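Local coordinates for flagellar basal body rod modification protein (Helicobacter pylori 26695, PDB 4ZZF) that is probably required for assembly of the flagellar hook, perhaps serving as a scaffold at its growing end, at residues A[3-17]-A[107-119]. Sequence-based numbering, arbitrary orientation.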
loop_
_atom_site.group_PDB
_atom_site.type_symbol
_atom_site.label_atom_id
_atom_site.label_comp_id
_atom_site.label_asym_id
_atom_site.label_seq_id
_atom_site.Cartn_x
_atom_site.Cartn_y
_atom_site.Cartn_z
ATOM N N VAL A 3 6.887 0.871 5.151
ATOM C CA VAL A 3 7.123 -0.413 4.518
ATOM C C VAL A 3 6.343 -0.523 3.193
ATOM O O VAL A 3 6.122 -1.624 2.674
ATOM C CB VAL A 3 6.748 -1.594 5.474
ATOM C CG1 VAL A 3 7.403 -1.397 6.833
ATOM C CG2 VAL A 3 5.231 -1.772 5.626
ATOM N N SER A 4 5.951 0.624 2.641
ATOM C CA SER A 4 5.220 0.672 1.379
ATOM C C SER A 4 6.076 0.223 0.191
ATOM O O SER A 4 5.548 -0.054 -0.884
ATOM C CB SER A 4 4.673 2.085 1.122
ATOM O OG SER A 4 5.739 3.015 1.074
ATOM N N MET A 5 7.385 0.123 0.388
ATOM C CA MET A 5 8.280 -0.326 -0.675
ATOM C C MET A 5 8.153 -1.810 -0.955
ATOM O O MET A 5 8.443 -2.271 -2.063
ATOM C CB MET A 5 9.726 0.005 -0.316
ATOM C CG MET A 5 9.958 1.489 -0.147
ATOM S SD MET A 5 11.423 1.877 0.834
ATOM C CE MET A 5 11.484 3.660 0.637
ATOM N N ILE A 6 7.724 -2.560 0.051
ATOM C CA ILE A 6 7.580 -3.994 -0.102
ATOM C C ILE A 6 6.661 -4.306 -1.274
ATOM O O ILE A 6 5.573 -3.762 -1.368
ATOM C CB ILE A 6 7.030 -4.638 1.167
ATOM C CG1 ILE A 6 8.053 -4.522 2.301
ATOM C CG2 ILE A 6 6.656 -6.092 0.908
ATOM C CD1 ILE A 6 7.465 -4.864 3.640
ATOM N N GLY A 7 7.127 -5.159 -2.177
ATOM C CA GLY A 7 6.371 -5.522 -3.355
ATOM C C GLY A 7 6.618 -4.608 -4.538
ATOM O O GLY A 7 6.128 -4.872 -5.636
ATOM N N LYS A 8 7.359 -3.525 -4.327
ATOM C CA LYS A 8 7.714 -2.634 -5.429
ATOM C C LYS A 8 9.002 -3.128 -6.058
ATOM O O LYS A 8 9.742 -3.899 -5.442
ATOM C CB LYS A 8 7.891 -1.178 -4.965
ATOM C CG LYS A 8 6.681 -0.549 -4.230
ATOM C CD LYS A 8 5.462 -0.436 -5.127
ATOM C CE LYS A 8 4.363 0.411 -4.494
ATOM N NZ LYS A 8 3.932 -0.100 -3.164
ATOM N N ILE A 9 9.268 -2.692 -7.281
ATOM C CA ILE A 9 10.597 -2.832 -7.845
ATOM C C ILE A 9 11.370 -1.617 -7.408
ATOM O O ILE A 9 10.867 -0.487 -7.490
ATOM C CB ILE A 9 10.596 -2.939 -9.389
ATOM C CG1 ILE A 9 9.642 -4.040 -9.851
ATOM C CG2 ILE A 9 12.034 -3.163 -9.925
ATOM C CD1 ILE A 9 10.196 -5.425 -9.684
ATOM N N ALA A 10 12.578 -1.851 -6.902
ATOM C CA ALA A 10 13.472 -0.761 -6.517
ATOM C C ALA A 10 14.676 -0.737 -7.449
ATOM O O ALA A 10 15.207 -1.789 -7.806
ATOM C CB ALA A 10 13.918 -0.916 -5.074
ATOM N N GLU A 11 15.052 0.460 -7.880
ATOM C CA GLU A 11 16.330 0.697 -8.531
ATOM C C GLU A 11 17.245 1.311 -7.457
ATOM O O GLU A 11 16.857 2.285 -6.829
ATOM C CB GLU A 11 16.185 1.653 -9.732
ATOM C CG GLU A 11 15.193 1.235 -10.812
ATOM C CD GLU A 11 15.773 0.204 -11.768
ATOM O OE1 GLU A 11 17.020 0.080 -11.844
ATOM O OE2 GLU A 11 14.990 -0.505 -12.432
ATOM N N THR A 12 18.424 0.751 -7.218
ATOM C CA THR A 12 19.337 1.367 -6.248
ATOM C C THR A 12 20.618 1.867 -6.917
ATOM O O THR A 12 20.893 1.524 -8.065
ATOM C CB THR A 12 19.735 0.404 -5.121
ATOM O OG1 THR A 12 20.745 -0.488 -5.591
ATOM C CG2 THR A 12 18.547 -0.371 -4.619
ATOM N N ASP A 13 21.404 2.673 -6.203
ATOM C CA ASP A 13 22.662 3.168 -6.767
ATOM C C ASP A 13 23.820 2.167 -6.589
ATOM O O ASP A 13 24.970 2.501 -6.828
ATOM C CB ASP A 13 23.047 4.536 -6.164
ATOM C CG ASP A 13 23.211 4.501 -4.641
ATOM O OD1 ASP A 13 23.485 3.429 -4.072
ATOM O OD2 ASP A 13 23.070 5.560 -4.000
ATOM N N VAL A 14 23.512 0.949 -6.160
ATOM C CA VAL A 14 24.508 -0.121 -6.124
ATOM C C VAL A 14 24.488 -0.881 -7.443
ATOM O O VAL A 14 23.543 -1.623 -7.707
ATOM C CB VAL A 14 24.236 -1.105 -4.977
ATOM C CG1 VAL A 14 25.177 -2.301 -5.059
ATOM C CG2 VAL A 14 24.344 -0.389 -3.634
ATOM N N SER A 15 25.507 -0.696 -8.272
ATOM C CA SER A 15 25.526 -1.341 -9.583
ATOM C C SER A 15 26.700 -2.314 -9.786
ATOM O O SER A 15 26.782 -2.982 -10.819
ATOM C CB SER A 15 25.563 -0.280 -10.680
ATOM O OG SER A 15 26.743 0.494 -10.564
ATOM N N GLY A 16 27.608 -2.382 -8.817
ATOM C CA GLY A 16 28.771 -3.239 -8.949
ATOM C C GLY A 16 28.973 -4.155 -7.764
ATOM O O GLY A 16 28.414 -3.932 -6.705
ATOM N N ALA A 17 29.766 -5.200 -7.954
ATOM C CA ALA A 17 30.157 -6.085 -6.869
ATOM C C ALA A 17 31.679 -6.106 -6.739
ATOM O O ALA A 17 32.398 -5.828 -7.703
ATOM C CB ALA A 17 29.632 -7.486 -7.103
ATOM N N ARG A 107 20.288 -5.749 -14.000
ATOM C CA ARG A 107 21.602 -5.435 -13.456
ATOM C C ARG A 107 21.547 -5.705 -11.978
ATOM O O ARG A 107 20.456 -5.779 -11.397
ATOM C CB ARG A 107 21.980 -3.967 -13.698
ATOM C CG ARG A 107 20.982 -2.999 -13.055
ATOM C CD ARG A 107 21.579 -1.625 -12.816
ATOM N NE ARG A 107 20.606 -0.657 -12.309
ATOM C CZ ARG A 107 20.569 -0.206 -11.055
ATOM N NH1 ARG A 107 21.444 -0.642 -10.157
ATOM N NH2 ARG A 107 19.649 0.683 -10.696
ATOM N N ILE A 108 22.718 -5.858 -11.378
ATOM C CA ILE A 108 22.834 -5.918 -9.933
ATOM C C ILE A 108 22.251 -4.657 -9.282
ATOM O O ILE A 108 22.455 -3.547 -9.774
ATOM C CB ILE A 108 24.308 -6.079 -9.523
ATOM C CG1 ILE A 108 24.743 -7.526 -9.726
ATOM C CG2 ILE A 108 24.536 -5.685 -8.063
ATOM C CD1 ILE A 108 26.076 -7.826 -9.072
ATOM N N GLY A 109 21.531 -4.814 -8.175
ATOM C CA GLY A 109 21.077 -3.648 -7.424
ATOM C C GLY A 109 19.714 -3.111 -7.835
ATOM O O GLY A 109 19.395 -1.948 -7.592
ATOM N N ARG A 110 18.904 -3.959 -8.467
ATOM C CA ARG A 110 17.510 -3.629 -8.726
ATOM C C ARG A 110 16.682 -4.895 -8.613
ATOM O O ARG A 110 17.191 -5.993 -8.787
ATOM C CB ARG A 110 17.332 -2.993 -10.113
ATOM C CG ARG A 110 17.652 -3.949 -11.284
ATOM C CD ARG A 110 17.215 -3.366 -12.632
ATOM N NE ARG A 110 15.765 -3.203 -12.729
ATOM C CZ ARG A 110 14.932 -4.177 -13.093
ATOM N NH1 ARG A 110 15.405 -5.381 -13.382
ATOM N NH2 ARG A 110 13.627 -3.961 -13.150
ATOM N N GLY A 111 15.401 -4.745 -8.323
ATOM C CA GLY A 111 14.529 -5.898 -8.270
ATOM C C GLY A 111 13.423 -5.712 -7.266
ATOM O O GLY A 111 13.307 -4.660 -6.615
ATOM N N GLU A 112 12.604 -6.746 -7.136
ATOM C CA GLU A 112 11.495 -6.681 -6.214
ATOM C C GLU A 112 11.988 -6.564 -4.784
ATOM O O GLU A 112 12.927 -7.248 -4.380
ATOM C CB GLU A 112 10.600 -7.898 -6.357
ATOM C CG GLU A 112 9.334 -7.783 -5.525
ATOM C CD GLU A 112 8.359 -8.927 -5.770
ATOM O OE1 GLU A 112 8.817 -10.074 -5.983
ATOM O OE2 GLU A 112 7.139 -8.666 -5.745
ATOM N N VAL A 113 11.357 -5.684 -4.019
ATOM C CA VAL A 113 11.641 -5.617 -2.600
ATOM C C VAL A 113 10.856 -6.681 -1.871
ATOM O O VAL A 113 9.633 -6.613 -1.796
ATOM C CB VAL A 113 11.305 -4.252 -2.022
ATOM C CG1 VAL A 113 11.627 -4.234 -0.529
ATOM C CG2 VAL A 113 12.069 -3.169 -2.785
ATOM N N GLU A 114 11.558 -7.666 -1.327
ATOM C CA GLU A 114 10.899 -8.821 -0.743
ATOM C C GLU A 114 10.548 -8.623 0.727
ATOM O O GLU A 114 9.621 -9.244 1.242
ATOM C CB GLU A 114 11.778 -10.056 -0.907
ATOM C CG GLU A 114 12.063 -10.384 -2.362
ATOM C CD GLU A 114 12.985 -11.568 -2.517
ATOM O OE1 GLU A 114 14.136 -11.483 -2.042
ATOM O OE2 GLU A 114 12.554 -12.582 -3.106
ATOM N N SER A 115 11.290 -7.768 1.412
ATOM C CA SER A 115 10.958 -7.459 2.791
ATOM C C SER A 115 11.686 -6.198 3.179
ATOM O O SER A 115 12.622 -5.789 2.505
ATOM C CB SER A 115 11.323 -8.620 3.735
ATOM O OG SER A 115 12.690 -8.606 4.086
ATOM N N VAL A 116 11.224 -5.566 4.250
ATOM C CA VAL A 116 11.935 -4.456 4.866
ATOM C C VAL A 116 12.401 -4.904 6.236
ATOM O O VAL A 116 11.612 -5.410 7.026
ATOM C CB VAL A 116 11.060 -3.193 4.987
ATOM C CG1 VAL A 116 11.684 -2.191 5.961
ATOM C CG2 VAL A 116 10.869 -2.560 3.631
ATOM N N ILE A 117 13.689 -4.737 6.498
ATOM C CA ILE A 117 14.288 -5.143 7.754
ATOM C C ILE A 117 14.705 -3.931 8.553
ATOM O O ILE A 117 15.317 -3.012 8.012
ATOM C CB ILE A 117 15.530 -6.006 7.531
ATOM C CG1 ILE A 117 15.169 -7.274 6.778
ATOM C CG2 ILE A 117 16.203 -6.332 8.861
ATOM C CD1 ILE A 117 16.380 -8.055 6.367
ATOM N N PHE A 118 14.391 -3.916 9.841
ATOM C CA PHE A 118 14.834 -2.797 10.660
ATOM C C PHE A 118 16.068 -3.162 11.452
ATOM O O PHE A 118 16.059 -4.036 12.316
ATOM C CB PHE A 118 13.703 -2.296 11.539
ATOM C CG PHE A 118 12.668 -1.578 10.755
ATOM C CD1 PHE A 118 12.837 -0.243 10.441
ATOM C CD2 PHE A 118 11.576 -2.258 10.238
ATOM C CE1 PHE A 118 11.906 0.423 9.673
ATOM C CE2 PHE A 118 10.638 -1.606 9.464
ATOM C CZ PHE A 118 10.800 -0.260 9.179
ATOM N N ASP A 119 17.147 -2.484 11.078
ATOM C CA ASP A 119 18.458 -2.691 11.640
ATOM C C ASP A 119 18.779 -1.598 12.659
ATOM O O ASP A 119 19.518 -0.657 12.368
ATOM C CB ASP A 119 19.506 -2.718 10.528
ATOM C CG ASP A 119 20.810 -3.341 10.972
ATOM O OD1 ASP A 119 20.812 -4.554 11.268
ATOM O OD2 ASP A 119 21.832 -2.619 11.026
HETATM O O HOH W 1 18.385 -0.321 -14.238
#
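The two linking segments between the Ig-like domain and the smaller beta domain of FlgD form an antiparallel ladder in which Ile-9, Ala-10 and Glu-11 pair with Glu-112, Gly-111 and Arg-110. Ala-10 and Gly-111 exchange both backbone bonds; beyond them Val-113 N reaches Lys-8 O and Gly-7 N reaches Val-113 O. The Glu-11 and Arg-110 side chains run together off the same face, and Arg-110 NE donates to the syn side of Glu-11 OE2 (2.8 Å), 34° out of the carboxylate plane. Arg-107 CG lies between the backbone N and carbonyl carbon (chi1 60°) and the chain runs straight to NE, bringing NH1 and NH2 end-on to Thr-12 O (3.1 and 3.0 Å); NH2 also makes a salt bridge to Glu-11 OE1, with a weak hydrogen bond. A water links that oxygen to Arg-107 NE. Gly-109 O is held by Thr-12 N and Thr-12 OG1 (2.8 Å), which also accepts from Val-14 N in an ST turn. At the other end Ile-6 CG1 packs on Val-116 CG2 (3.7 Å). Strand 137-141 pairs with the other edge of strand 9-12, Tyr-141 OH bonding Glu-11 OE2, while Asp-32 of the Ig-like domain forms a salt bridge with Arg-110.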